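Local coordinates for 401aa long hypothetical glucose-1-phosphate thymidylyltransferase (Sulfolobus tokodaii, PDB 2GGO), which is a bifunctional enzyme in the synthesis of UDP-N-acetylglucosamine and UDP-N-acetylgalactosamine, pairing a nucleotidyltransferase section with a hexapeptide-repeat section, at residues K211-N214 with I215-N219; S350-R353 with K354-A357. All blocks are in the same frame, centred on the assembly; numbering follows the deposited sequence.

Contact 1. Residues K211-N214 with I215-N219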
ATOM      1  N   LYS A 211      -2.393  -4.793  -4.403  1.00 34.19           N
ATOM      2  CA  LYS A 211      -3.501  -5.667  -4.005  1.00 33.84           C
ATOM      3  C   LYS A 211      -3.615  -5.638  -2.490  1.00 31.29           C
ATOM      4  O   LYS A 211      -2.624  -5.346  -1.796  1.00 31.17           O
ATOM      5  CB  LYS A 211      -3.327  -7.062  -4.640  1.00 34.61           C
ATOM      6  CG  LYS A 211      -3.557  -7.018  -6.187  1.00 38.68           C
ATOM      7  CD  LYS A 211      -3.422  -8.353  -6.867  1.00 37.26           C
ATOM      8  CE  LYS A 211      -1.960  -8.807  -6.936  1.00 44.67           C
ATOM      9  NZ  LYS A 211      -1.476  -8.931  -8.346  1.00 47.98           N
ATOM     10  N   PRO A 212      -4.849  -5.827  -1.933  1.00 30.44           N
ATOM     11  CA  PRO A 212      -5.028  -5.448  -0.515  1.00 28.71           C
ATOM     12  C   PRO A 212      -4.132  -6.218   0.430  1.00 28.08           C
ATOM     13  O   PRO A 212      -3.628  -5.648   1.401  1.00 28.03           O
ATOM     14  CB  PRO A 212      -6.531  -5.696  -0.243  1.00 28.88           C
ATOM     15  CG  PRO A 212      -7.150  -5.779  -1.578  1.00 29.77           C
ATOM     16  CD  PRO A 212      -6.098  -6.348  -2.511  1.00 29.90           C
ATOM     17  N   TRP A 213      -3.843  -7.467   0.116  1.00 26.98           N
ATOM     18  CA  TRP A 213      -2.920  -8.175   0.970  1.00 27.01           C
ATOM     19  C   TRP A 213      -1.525  -7.611   1.008  1.00 27.21           C
ATOM     20  O   TRP A 213      -0.831  -7.862   1.984  1.00 27.67           O
ATOM     21  CB  TRP A 213      -2.896  -9.662   0.703  1.00 27.11           C
ATOM     22  CG  TRP A 213      -2.632 -10.016  -0.657  1.00 25.44           C
ATOM     23  CD1 TRP A 213      -1.419 -10.280  -1.175  1.00 26.43           C
ATOM     24  CD2 TRP A 213      -3.583 -10.147  -1.747  1.00 26.38           C
ATOM     25  NE1 TRP A 213      -1.528 -10.537  -2.537  1.00 27.38           N
ATOM     26  CE2 TRP A 213      -2.854 -10.497  -2.893  1.00 28.52           C
ATOM     27  CE3 TRP A 213      -4.976  -9.998  -1.858  1.00 26.67           C
ATOM     28  CZ2 TRP A 213      -3.453 -10.710  -4.128  1.00 25.40           C
ATOM     29  CZ3 TRP A 213      -5.572 -10.217  -3.093  1.00 27.67           C
ATOM     30  CH2 TRP A 213      -4.815 -10.576  -4.205  1.00 27.15           C
ATOM     31  N   ASN A 214      -1.099  -6.849  -0.019  1.00 27.55           N
ATOM     32  CA  ASN A 214       0.217  -6.179   0.012  1.00 25.32           C
ATOM     33  C   ASN A 214       0.338  -5.158   1.097  1.00 24.74           C
ATOM     34  O   ASN A 214       1.423  -4.876   1.528  1.00 24.30           O
ATOM     35  CB  ASN A 214       0.638  -5.548  -1.307  1.00 26.81           C
ATOM     36  CG  ASN A 214       0.638  -6.530  -2.482  1.00 26.36           C
ATOM     37  OD1 ASN A 214       1.136  -7.665  -2.397  1.00 30.52           O
ATOM     38  ND2 ASN A 214       0.128  -6.076  -3.604  1.00 24.89           N
ATOM     39  N   ILE A 215      -0.766  -4.621   1.597  1.00 23.21           N
ATOM     40  CA  ILE A 215      -0.703  -3.813   2.822  1.00 23.45           C
ATOM     41  C   ILE A 215      -0.126  -4.599   4.017  1.00 22.47           C
ATOM     42  O   ILE A 215       0.612  -4.055   4.861  1.00 23.97           O
ATOM     43  CB  ILE A 215      -2.101  -3.210   3.156  1.00 23.92           C
ATOM     44  CG1 ILE A 215      -2.704  -2.527   1.926  1.00 20.48           C
ATOM     45  CG2 ILE A 215      -2.026  -2.302   4.391  1.00 25.53           C
ATOM     46  CD1 ILE A 215      -3.963  -1.654   2.217  1.00 23.15           C
ATOM     47  N   ILE A 216      -0.476  -5.889   4.085  1.00 23.81           N
ATOM     48  CA  ILE A 216       0.144  -6.786   5.072  1.00 22.22           C
ATOM     49  C   ILE A 216       1.642  -6.989   4.740  1.00 21.56           C
ATOM     50  O   ILE A 216       2.489  -6.762   5.555  1.00 21.10           O
ATOM     51  CB  ILE A 216      -0.607  -8.139   5.254  1.00 23.23           C
ATOM     52  CG1 ILE A 216      -2.105  -7.876   5.574  1.00 23.97           C
ATOM     53  CG2 ILE A 216      -0.038  -8.799   6.474  1.00 22.40           C
ATOM     54  CD1 ILE A 216      -3.122  -9.075   5.315  1.00 19.43           C
ATOM     55  N   ASP A 217       1.938  -7.432   3.542  1.00 21.79           N
ATOM     56  CA  ASP A 217       3.303  -7.484   3.045  1.00 24.15           C
ATOM     57  C   ASP A 217       4.157  -6.280   3.524  1.00 24.93           C
ATOM     58  O   ASP A 217       5.073  -6.458   4.354  1.00 26.73           O
ATOM     59  CB  ASP A 217       3.264  -7.564   1.510  1.00 24.22           C
ATOM     60  CG  ASP A 217       2.588  -8.805   1.014  1.00 24.02           C
ATOM     61  OD1 ASP A 217       2.379  -9.702   1.848  1.00 32.30           O
ATOM     62  OD2 ASP A 217       2.234  -8.909  -0.190  1.00 28.27           O
ATOM     63  N   VAL A 218       3.868  -5.056   3.080  1.00 24.85           N
ATOM     64  CA  VAL A 218       4.822  -3.961   3.475  1.00 26.14           C
ATOM     65  C   VAL A 218       4.877  -3.635   4.960  1.00 26.26           C
ATOM     66  O   VAL A 218       5.910  -3.175   5.521  1.00 28.68           O
ATOM     67  CB  VAL A 218       4.653  -2.644   2.638  1.00 27.44           C
ATOM     68  CG1 VAL A 218       4.825  -2.949   1.186  1.00 30.65           C
ATOM     69  CG2 VAL A 218       3.267  -2.104   2.836  1.00 28.67           C
ATOM     70  N   ASN A 219       3.767  -3.834   5.649  1.00 25.64           N
ATOM     71  CA  ASN A 219       3.739  -3.454   7.054  1.00 24.65           C
ATOM     72  C   ASN A 219       4.530  -4.482   7.795  1.00 25.18           C
ATOM     73  O   ASN A 219       5.199  -4.152   8.776  1.00 27.17           O
ATOM     74  CB  ASN A 219       2.275  -3.447   7.549  1.00 23.67           C
ATOM     75  CG  ASN A 219       1.686  -2.104   7.608  1.00 18.97           C
ATOM     76  OD1 ASN A 219       1.890  -1.374   8.556  1.00 22.72           O
ATOM     77  ND2 ASN A 219       0.915  -1.747   6.600  1.00 18.79           N
TER
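The carbonyl oxygen of Trp213 takes two backbone N-H groups from the next turn of helix 212-225: Asp217 N at 3.2 Å, lying in the carbonyl plane, and Ile216 N, a weak, bent bond. Beside it, Ile215 N bonds Pro212 O, three residues back, from well above the carbonyl plane, while Val218 N reaches Asn214 O, four residues back, at 2.9 Å and nearly straight (169°). Both three- and four-residue spacings thus occur in this turn. Ile215 packs its CG1 branch against the oxygen that its own N-H binds, CG1 lying 3.3 Å from Pro212 O.

Asp217 turns its carboxylate back along the helix. With CG beside the backbone N (chi1 -63°), OD2 stands 3.4 Å from Asn214 CA, next to the Asn214 side chain, and 4.0 Å from Trp213 CD1. The carboxylate plane is steeply turned from that of the indole. Trp213 holds CG between its backbone N and carbonyl carbon (chi1 55°), which swings the indole back over Lys211, whose CB sits 3.7 Å above one face near the rim; the Trp213 side chain also touches Ile348 and Phe358. Putting an alanine at Asp217 would probably open a gap beside the Trp213 indole and leave the Asn214 side chain without its carboxylate neighbour.

One turn on, Ile215 O is held from opposite faces by Asn219 N and by Asn219 ND2, the latter at 2.9 Å. The Asn219 amide also bonds Pro27 O and Leu29 N, so its rotation is fixed. This buried amide is thus satisfied on both its polar atoms and ties the helix to that part of the nucleotidyltransferase fold, while the Trp213 side chain packs on strands 346-349 and 358-359.

Contact 2. Residues S350-R353 with K354-A357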
ATOM      1  N   SER A 350      -4.701 -14.898  -3.912  1.00 34.85           N
ATOM      2  CA  SER A 350      -3.883 -14.034  -3.140  1.00 33.62           C
ATOM      3  C   SER A 350      -2.498 -14.606  -2.984  1.00 33.76           C
ATOM      4  O   SER A 350      -1.592 -13.934  -2.496  1.00 33.28           O
ATOM      5  CB  SER A 350      -4.515 -13.921  -1.757  1.00 32.46           C
ATOM      6  OG  SER A 350      -4.348 -15.144  -1.084  1.00 31.41           O
ATOM      7  N   GLY A 351      -2.346 -15.877  -3.326  1.00 33.78           N
ATOM      8  CA  GLY A 351      -1.101 -16.574  -3.022  1.00 34.20           C
ATOM      9  C   GLY A 351      -1.000 -17.028  -1.580  1.00 34.91           C
ATOM     10  O   GLY A 351       0.007 -17.616  -1.192  1.00 36.97           O
ATOM     11  N   ARG A 352      -2.044 -16.786  -0.782  1.00 33.88           N
ATOM     12  CA  ARG A 352      -1.975 -17.075   0.639  1.00 32.34           C
ATOM     13  C   ARG A 352      -2.979 -18.147   1.000  1.00 32.14           C
ATOM     14  O   ARG A 352      -4.122 -18.118   0.570  1.00 31.75           O
ATOM     15  CB  ARG A 352      -2.176 -15.823   1.470  1.00 32.53           C
ATOM     16  CG  ARG A 352      -1.116 -14.737   1.269  1.00 32.22           C
ATOM     17  CD  ARG A 352      -1.587 -13.428   1.886  1.00 33.49           C
ATOM     18  NE  ARG A 352      -1.855 -13.562   3.327  1.00 34.64           N
ATOM     19  CZ  ARG A 352      -1.107 -13.074   4.318  1.00 38.47           C
ATOM     20  NH1 ARG A 352       0.006 -12.380   4.069  1.00 37.18           N
ATOM     21  NH2 ARG A 352      -1.469 -13.299   5.585  1.00 38.43           N
ATOM     22  N   ARG A 353      -2.494 -19.100   1.772  1.00 32.42           N
ATOM     23  CA  ARG A 353      -3.268 -20.225   2.248  1.00 33.89           C
ATOM     24  C   ARG A 353      -4.127 -19.710   3.396  1.00 30.31           C
ATOM     25  O   ARG A 353      -5.290 -20.120   3.531  1.00 29.88           O
ATOM     26  CB  ARG A 353      -2.326 -21.341   2.758  1.00 33.51           C
ATOM     27  CG  ARG A 353      -3.023 -22.721   3.013  1.00 39.46           C
ATOM     28  CD  ARG A 353      -2.405 -23.521   4.210  1.00 39.07           C
ATOM     29  NE  ARG A 353      -3.272 -24.639   4.591  1.00 48.91           N
ATOM     30  CZ  ARG A 353      -3.405 -25.139   5.826  1.00 50.28           C
ATOM     31  NH1 ARG A 353      -2.717 -24.621   6.849  1.00 49.45           N
ATOM     32  NH2 ARG A 353      -4.245 -26.167   6.029  1.00 49.09           N
ATOM     33  N   LYS A 354      -3.517 -18.842   4.205  1.00 28.63           N
ATOM     34  CA  LYS A 354      -4.196 -18.035   5.279  1.00 26.70           C
ATOM     35  C   LYS A 354      -4.417 -16.535   4.929  1.00 23.52           C
ATOM     36  O   LYS A 354      -3.474 -15.710   4.780  1.00 21.67           O
ATOM     37  CB  LYS A 354      -3.448 -18.122   6.599  1.00 27.49           C
ATOM     38  CG  LYS A 354      -3.414 -19.541   7.196  1.00 27.51           C
ATOM     39  CD  LYS A 354      -3.644 -19.440   8.680  1.00 30.64           C
ATOM     40  CE  LYS A 354      -4.209 -20.702   9.255  1.00 32.42           C
ATOM     41  NZ  LYS A 354      -3.023 -21.417   9.783  1.00 34.37           N
ATOM     42  N   LEU A 355      -5.679 -16.179   4.797  1.00 20.02           N
ATOM     43  CA  LEU A 355      -6.031 -14.823   4.477  1.00 17.37           C
ATOM     44  C   LEU A 355      -7.429 -14.602   5.045  1.00 16.77           C
ATOM     45  O   LEU A 355      -8.318 -15.379   4.803  1.00 15.57           O
ATOM     46  CB  LEU A 355      -6.013 -14.595   2.961  1.00 19.31           C
ATOM     47  CG  LEU A 355      -6.382 -13.143   2.580  1.00 20.26           C
ATOM     48  CD1 LEU A 355      -5.321 -12.184   3.172  1.00 20.13           C
ATOM     49  CD2 LEU A 355      -6.451 -13.028   1.100  1.00 24.22           C
ATOM     50  N   GLY A 356      -7.579 -13.589   5.879  1.00 13.93           N
ATOM     51  CA  GLY A 356      -8.886 -13.235   6.369  1.00 12.89           C
ATOM     52  C   GLY A 356      -9.494 -12.179   5.495  1.00 14.33           C
ATOM     53  O   GLY A 356      -9.687 -12.391   4.279  1.00 17.79           O
ATOM     54  N   ALA A 357      -9.877 -11.082   6.124  1.00 16.12           N
ATOM     55  CA  ALA A 357     -10.789 -10.161   5.512  1.00 14.94           C
ATOM     56  C   ALA A 357     -10.237  -8.768   5.253  1.00 17.04           C
ATOM     57  O   ALA A 357      -9.299  -8.368   5.889  1.00 15.71           O
ATOM     58  CB  ALA A 357     -12.119 -10.130   6.333  1.00 18.01           C
TER
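One guanidinium grips a single backbone oxygen with two nitrogens: Arg352 NE and Arg352 NH2 both bond Lys354 O, at 3.1 and 3.2 Å, coming from opposite faces of its carbonyl plane. The grip pins a turn in the loop that leads from strand 346-349 to strand 358-359, the latter a strand of the left-handed parallel beta-helix formed by hexapeptide repeats. The loop begins with an ST turn, Ser350 OG accepting Arg352 N at 2.8 Å; Val339 O also bonds OG.

A bend at chi3 (59°) folds the Arg352 chain back toward Lys354, and the same NH2 makes a salt bridge to Asp314, so the carbonyl oxygen and this carboxylate together fix the guanidinium. Arg353 NH1 and Lys354 NZ stand 4.4 Å apart, like charges whose repulsion is probably eased by the salt bridge from Arg353 to Glu336. Leu355 crosses Arg352 at about a right angle and splits its methyls between two neighbours: CD1 lies 3.7 Å from Arg352 NE, and CD2 lies 3.6 Å from Ser350 CB.

Overall arrangement
The two contacts, centres about 11 Å apart, meet where the nucleotidyltransferase section packs on the beta-helix. Trp213 is the main bridge: its NE1 lies 3.4 Å from Ser350 O, and its CB lies 4.2 Å from Arg352 CD and 4.3 Å from Leu355 CD1. Asp217 OD1 stands 4.2 Å from Arg352 NH1, a packing distance at which the opposite charges may still attract. Contact 1 also borders the likely nucleotide site, the Lys211 side chain lying about 5 Å from that of Arg13, which probably binds the nucleoside triphosphate. Contact 2 is remote from the known substrate positions, and the helix of contact 1 is the part of the nucleotidyltransferase section that meets its loop.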